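Hypothetical protein PH0832 (Pyrococcus horikoshii, PDB 2P9X) is of unknown function but forms a small, all-helical, zinc-binding domain of the Nitrosopumilus output domain family. Local coordinates at residues D6-T11 / S71-R76; Q47-A52 / N84-L89. All coordinates share one frame; numbering follows the deposited sequence.

Contact 1: D6-T11 / S71-R76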
loop_
_atom_site.group_PDB
_atom_site.type_symbol
_atom_site.label_atom_id
_atom_site.label_comp_id
_atom_site.label_asym_id
_atom_site.label_seq_id
_atom_site.Cartn_x
_atom_site.Cartn_y
_atom_site.Cartn_z
ATOM N N ASP A 6 17.805 -21.301 -6.924
ATOM C CA ASP A 6 18.418 -21.053 -5.623
ATOM C C ASP A 6 18.948 -19.623 -5.537
ATOM O O ASP A 6 18.657 -18.901 -4.585
ATOM C CB ASP A 6 19.552 -22.061 -5.394
ATOM C CG ASP A 6 20.292 -21.830 -4.091
ATOM O OD1 ASP A 6 19.626 -21.606 -3.061
ATOM O OD2 ASP A 6 21.537 -21.890 -4.099
ATOM N N ILE A 7 19.707 -19.207 -6.545
ATOM C CA ILE A 7 20.277 -17.865 -6.554
ATOM C C ILE A 7 19.221 -16.764 -6.586
ATOM O O ILE A 7 19.337 -15.760 -5.876
ATOM C CB ILE A 7 21.237 -17.681 -7.743
ATOM C CG1 ILE A 7 22.426 -18.632 -7.590
ATOM C CG2 ILE A 7 21.730 -16.248 -7.797
ATOM C CD1 ILE A 7 23.314 -18.704 -8.822
ATOM N N LEU A 8 18.186 -16.936 -7.397
ATOM C CA LEU A 8 17.156 -15.902 -7.454
ATOM C C LEU A 8 16.391 -15.822 -6.137
ATOM O O LEU A 8 16.172 -14.739 -5.605
ATOM C CB LEU A 8 16.174 -16.161 -8.598
ATOM C CG LEU A 8 15.032 -15.140 -8.682
ATOM C CD1 LEU A 8 15.606 -13.736 -8.783
ATOM C CD2 LEU A 8 14.148 -15.442 -9.882
ATOM N N THR A 9 15.991 -16.972 -5.609
ATOM C CA THR A 9 15.232 -16.997 -4.365
ATOM C C THR A 9 16.011 -16.399 -3.204
ATOM O O THR A 9 15.483 -15.569 -2.467
ATOM C CB THR A 9 14.785 -18.438 -4.019
ATOM O OG1 THR A 9 13.983 -18.948 -5.092
ATOM C CG2 THR A 9 13.949 -18.450 -2.733
ATOM N N LYS A 10 17.270 -16.791 -3.048
ATOM C CA LYS A 10 18.073 -16.253 -1.953
ATOM C C LYS A 10 18.297 -14.755 -2.105
ATOM O O LYS A 10 18.251 -14.011 -1.126
ATOM C CB LYS A 10 19.425 -16.964 -1.868
ATOM C CG LYS A 10 20.240 -16.576 -0.641
ATOM C CD LYS A 10 19.475 -16.890 0.643
ATOM C CE LYS A 10 20.250 -16.470 1.886
ATOM N NZ LYS A 10 20.617 -17.639 2.734
ATOM N N THR A 11 18.541 -14.306 -3.333
ATOM C CA THR A 11 18.769 -12.886 -3.570
ATOM C C THR A 11 17.536 -12.093 -3.163
ATOM O O THR A 11 17.649 -11.031 -2.555
ATOM C CB THR A 11 19.077 -12.601 -5.045
ATOM O OG1 THR A 11 20.243 -13.334 -5.432
ATOM C CG2 THR A 11 19.335 -11.111 -5.260
ATOM N N SER A 71 18.064 -5.192 -9.700
ATOM C CA SER A 71 19.314 -4.526 -9.350
ATOM C C SER A 71 20.206 -5.418 -8.486
ATOM O O SER A 71 21.420 -5.486 -8.696
ATOM C CB SER A 71 19.021 -3.219 -8.608
ATOM O OG SER A 71 18.454 -2.258 -9.479
ATOM N N LYS A 72 19.606 -6.100 -7.516
ATOM C CA LYS A 72 20.366 -6.975 -6.630
ATOM C C LYS A 72 20.898 -8.208 -7.346
ATOM O O LYS A 72 21.990 -8.687 -7.037
ATOM C CB LYS A 72 19.505 -7.419 -5.445
ATOM C CG LYS A 72 19.239 -6.336 -4.419
ATOM C CD LYS A 72 20.526 -5.763 -3.859
ATOM C CE LYS A 72 20.238 -4.559 -2.972
ATOM N NZ LYS A 72 21.387 -4.246 -2.079
ATOM N N LEU A 73 20.128 -8.734 -8.291
ATOM C CA LEU A 73 20.578 -9.917 -9.012
ATOM C C LEU A 73 21.741 -9.585 -9.945
ATOM O O LEU A 73 22.640 -10.381 -10.184
ATOM C CB LEU A 73 19.400 -10.466 -9.817
ATOM C CG LEU A 73 19.594 -11.934 -10.200
ATOM C CD1 LEU A 73 19.790 -12.839 -8.981
ATOM C CD2 LEU A 73 18.406 -12.506 -10.972
ATOM N N LYS A 74 21.677 -8.367 -10.512
ATOM C CA LYS A 74 22.777 -7.915 -11.352
ATOM C C LYS A 74 24.073 -7.796 -10.546
ATOM O O LYS A 74 25.167 -8.082 -11.017
ATOM C CB LYS A 74 22.392 -6.561 -11.951
ATOM C CG LYS A 74 21.490 -6.717 -13.178
ATOM C CD LYS A 74 20.967 -5.377 -13.700
ATOM C CE LYS A 74 19.887 -5.556 -14.774
ATOM N NZ LYS A 74 19.537 -4.255 -15.344
ATOM N N GLY A 75 23.923 -7.325 -9.294
ATOM C CA GLY A 75 25.081 -7.235 -8.413
ATOM C C GLY A 75 25.572 -8.621 -7.986
ATOM O O GLY A 75 26.725 -8.818 -7.626
ATOM N N ARG A 76 24.666 -9.593 -8.025
ATOM C CA ARG A 76 25.007 -10.962 -7.651
ATOM C C ARG A 76 25.665 -11.744 -8.801
ATOM O O ARG A 76 26.556 -12.557 -8.600
ATOM C CB ARG A 76 23.724 -11.672 -7.216
ATOM C CG ARG A 76 23.976 -12.754 -6.168
ATOM C CD ARG A 76 25.102 -13.701 -6.587
ATOM N NE ARG A 76 24.960 -15.002 -5.926
ATOM C CZ ARG A 76 25.734 -16.004 -6.384
ATOM N NH1 ARG A 76 26.580 -15.785 -7.376
ATOM N NH2 ARG A 76 25.650 -17.219 -5.830
#

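Contact 2: Q47-A52 / N84-L89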
loop_
_atom_site.group_PDB
_atom_site.type_symbol
_atom_site.label_atom_id
_atom_site.label_comp_id
_atom_site.label_asym_id
_atom_site.label_seq_id
_atom_site.Cartn_x
_atom_site.Cartn_y
_atom_site.Cartn_z
ATOM N N GLN A 47 5.377 -14.058 -13.378
ATOM C CA GLN A 47 4.187 -13.252 -13.611
ATOM C C GLN A 47 3.208 -13.378 -12.439
ATOM O O GLN A 47 2.639 -12.381 -11.989
ATOM C CB GLN A 47 3.497 -13.668 -14.919
ATOM C CG GLN A 47 2.162 -12.966 -15.147
ATOM C CD GLN A 47 1.550 -13.261 -16.508
ATOM O OE1 GLN A 47 0.383 -12.950 -16.752
ATOM N NE2 GLN A 47 2.337 -13.848 -17.404
ATOM N N LYS A 48 3.021 -14.596 -11.940
ATOM C CA LYS A 48 2.109 -14.822 -10.821
ATOM C C LYS A 48 2.660 -14.171 -9.552
ATOM O O LYS A 48 1.907 -13.624 -8.745
ATOM C CB LYS A 48 1.904 -16.322 -10.597
ATOM C CG LYS A 48 0.846 -16.655 -9.556
ATOM C CD LYS A 48 0.492 -18.135 -9.559
ATOM C CE LYS A 48 -0.116 -18.554 -10.891
ATOM N NZ LYS A 48 -1.339 -17.767 -11.221
ATOM N N PHE A 49 3.977 -14.228 -9.381
ATOM C CA PHE A 49 4.612 -13.630 -8.212
ATOM C C PHE A 49 4.389 -12.116 -8.256
ATOM O O PHE A 49 4.020 -11.500 -7.250
ATOM C CB PHE A 49 6.116 -13.963 -8.203
ATOM C CG PHE A 49 6.892 -13.277 -7.109
ATOM C CD1 PHE A 49 6.988 -13.851 -5.844
ATOM C CD2 PHE A 49 7.518 -12.057 -7.337
ATOM C CE1 PHE A 49 7.696 -13.219 -4.822
ATOM C CE2 PHE A 49 8.235 -11.412 -6.320
ATOM C CZ PHE A 49 8.321 -11.996 -5.062
ATOM N N LYS A 50 4.601 -11.516 -9.425
ATOM C CA LYS A 50 4.406 -10.079 -9.570
ATOM C C LYS A 50 2.959 -9.711 -9.270
ATOM O O LYS A 50 2.689 -8.734 -8.569
ATOM C CB LYS A 50 4.782 -9.634 -10.987
ATOM C CG LYS A 50 6.278 -9.429 -11.160
ATOM C CD LYS A 50 6.646 -9.083 -12.600
ATOM C CE LYS A 50 5.639 -8.144 -13.237
ATOM N NZ LYS A 50 6.286 -7.198 -14.193
ATOM N N GLU A 51 2.033 -10.504 -9.797
ATOM C CA GLU A 51 0.611 -10.273 -9.576
ATOM C C GLU A 51 0.301 -10.333 -8.080
ATOM O O GLU A 51 -0.438 -9.498 -7.563
ATOM C CB GLU A 51 -0.219 -11.334 -10.313
ATOM C CG GLU A 51 -1.716 -11.252 -10.044
ATOM C CD GLU A 51 -2.494 -12.420 -10.639
ATOM O OE1 GLU A 51 -1.871 -13.299 -11.275
ATOM O OE2 GLU A 51 -3.732 -12.458 -10.465
ATOM N N ALA A 52 0.877 -11.318 -7.394
ATOM C CA ALA A 52 0.648 -11.489 -5.960
ATOM C C ALA A 52 1.152 -10.312 -5.137
ATOM O O ALA A 52 0.480 -9.868 -4.215
ATOM C CB ALA A 52 1.304 -12.782 -5.465
ATOM N N ASN A 84 14.526 -6.092 -17.829
ATOM C CA ASN A 84 13.807 -4.932 -17.292
ATOM C C ASN A 84 12.535 -5.375 -16.554
ATOM O O ASN A 84 11.748 -4.583 -16.049
ATOM C CB ASN A 84 13.415 -4.043 -18.473
ATOM C CG ASN A 84 14.648 -3.653 -19.245
ATOM O OD1 ASN A 84 15.564 -3.027 -18.726
ATOM N ND2 ASN A 84 14.610 -3.934 -20.561
ATOM N N SER A 85 12.315 -6.685 -16.497
ATOM C CA SER A 85 11.157 -7.249 -15.811
ATOM C C SER A 85 11.579 -8.558 -15.152
ATOM O O SER A 85 12.568 -9.171 -15.555
ATOM C CB SER A 85 10.023 -7.533 -16.797
ATOM O OG SER A 85 10.343 -8.630 -17.634
ATOM N N LEU A 86 10.830 -8.991 -14.147
ATOM C CA LEU A 86 11.160 -10.232 -13.463
ATOM C C LEU A 86 11.084 -11.417 -14.433
ATOM O O LEU A 86 11.880 -12.351 -14.334
ATOM C CB LEU A 86 10.215 -10.450 -12.276
ATOM C CG LEU A 86 10.528 -11.621 -11.344
ATOM C CD1 LEU A 86 11.880 -11.405 -10.667
ATOM C CD2 LEU A 86 9.433 -11.731 -10.298
ATOM N N GLU A 87 10.134 -11.376 -15.370
ATOM C CA GLU A 87 9.989 -12.456 -16.347
ATOM C C GLU A 87 11.243 -12.563 -17.199
ATOM O O GLU A 87 11.749 -13.664 -17.441
ATOM C CB GLU A 87 8.778 -12.226 -17.259
ATOM C CG GLU A 87 7.447 -12.396 -16.565
ATOM C CD GLU A 87 6.877 -11.086 -16.068
ATOM O OE1 GLU A 87 7.663 -10.184 -15.708
ATOM O OE2 GLU A 87 5.637 -10.965 -16.033
ATOM N N GLU A 88 11.741 -11.420 -17.661
ATOM C CA GLU A 88 12.954 -11.407 -18.469
ATOM C C GLU A 88 14.143 -11.847 -17.624
ATOM O O GLU A 88 15.064 -12.498 -18.122
ATOM C CB GLU A 88 13.222 -10.008 -19.021
ATOM C CG GLU A 88 12.235 -9.560 -20.077
ATOM C CD GLU A 88 12.498 -8.146 -20.563
ATOM O OE1 GLU A 88 13.457 -7.506 -20.076
ATOM O OE2 GLU A 88 11.739 -7.676 -21.435
ATOM N N LEU A 89 14.122 -11.489 -16.339
ATOM C CA LEU A 89 15.210 -11.844 -15.433
ATOM C C LEU A 89 15.306 -13.357 -15.260
ATOM O O LEU A 89 16.402 -13.924 -15.270
ATOM C CB LEU A 89 15.003 -11.180 -14.066
ATOM C CG LEU A 89 16.128 -11.366 -13.043
ATOM C CD1 LEU A 89 17.378 -10.620 -13.506
ATOM C CD2 LEU A 89 15.676 -10.860 -11.677
#

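Contact 1: D6-T11 / S71-R76
Ile7 O is gripped twice by Thr11, one turn further along helix 3-19: the backbone N of Thr11 makes the normal helical bond at 3.0 Å, and Thr11 OG1 donates a shorter one to Ile7 O at 2.6 Å. The two donors reach the carbonyl from opposite faces of its plane. Thr11 can do this because OG1 stands anti to its own carbonyl carbon, beside the backbone N (chi1 -59°), which turns the hydroxyl back along the helix. With its proton given to Ile7 O, OG1 can lie against carbon: Leu73 CD1 sits 3.6 Å from Thr11 OG1, and the CG of Arg76 touches the same oxygen. The methyl branch, Thr11 CG2, meets Lys72 CB at 3.7 Å, while the ammonium end of Lys72 runs off to a salt bridge with Glu18. An alanine in place of Thr11 would probably leave Ile7 O with only the backbone N as donor from this residue and open a gap beside Leu73 CD1 and Lys72 CB. Leu73 divides its two methyls, CD1 going to Thr11 and CD2 to Leu8 CD1 at 3.8 Å, the two leucine side chains crossing at about a right angle. Toward the exposed side, Ile7 lies over one face of the Arg76 guanidinium: its CD1 stands above the plane toward the rim, and its CG2 is 3.9 Å from Arg76 NE. Arginine suits this exposed margin, since its flat cation can lie against isoleucine while its charged end probably stays accessible to water. Leu8 and Leu73 continue onto Val90, Leu89 and Ile93 of helix 86-97. With local axes 10.1 Å apart and directions 126° apart, this is a steeply inclined helix crossing that runs from the interior of an all-helical domain out to its surface.

Contact 2: Q47-A52 / N84-L89
Lys50 points its CB toward helix 86-97, with CG beside its backbone N and anti to its carbonyl carbon (chi1 -82°), and from there the chain slides past Leu86 in the opposite direction. Lys50 CG lies 4.0 Å from Leu86 CD2. The next carbon, Lys50 CD, touches Leu86 CB at 3.8 Å and Glu87 OE1 at 3.5 Å. A bend at chi3 (39°) then sets CE against both carboxylate oxygens of Glu87. At the tip, Lys50 NZ is 3.6 Å from Glu87 OE1, a long salt bridge; its stronger partner is Glu66, on helix 59-76. Lysine suits this place because its methylenes cover leucine while its amine turns to Glu66 and comes only within long range of Glu87, whose buried OE1 has no hydrogen-bond partner. Glu66 OE2 also accepts from Leu86 N, in the first turn of helix 86-97. That turn is closed by an N-cap: Ser85 OG accepts from Glu88 N at 3.1 Å, and Glu88 OE1 separately accepts from Asn84 N, the residue before the cap. Deeper in, Leu86 CD2 approaches Phe49 CD2 at 3.5 Å, obliquely to the ring. Phe49 is also packed by Leu31, Leu41 and Ala42, so helices 23-35, 41-44, 46-57 and 86-97 come together around one aromatic side chain. On the outer side, Glu87 bends at chi2 and rests OE2 on Gln47 CB at 3.6 Å. The carboxylate thus sits by the opening turn of helix 46-57, where the helix dipole would probably favour its negative charge.

The two contacts share no helix: contact 1 joins helices 3-19 and 59-76, contact 2 helices 46-57 and 86-97, on opposite sides of the chain's centre. They meet nevertheless, because Leu89 of 84-89 packs with its CD2 against Leu73 and Leu8. Both are partly buried, with an apolar inner side (aliphatic in contact 1, a leucine against an aromatic ring in contact 2) and a charged margin, but their chemistry differs. In contact 1 the crossing is made by apolar and van der Waals contacts, its arginine serving as a flat cover, and the polar bond stays within one helix. Contact 2, at the capped start of a helix, adds a long salt bridge.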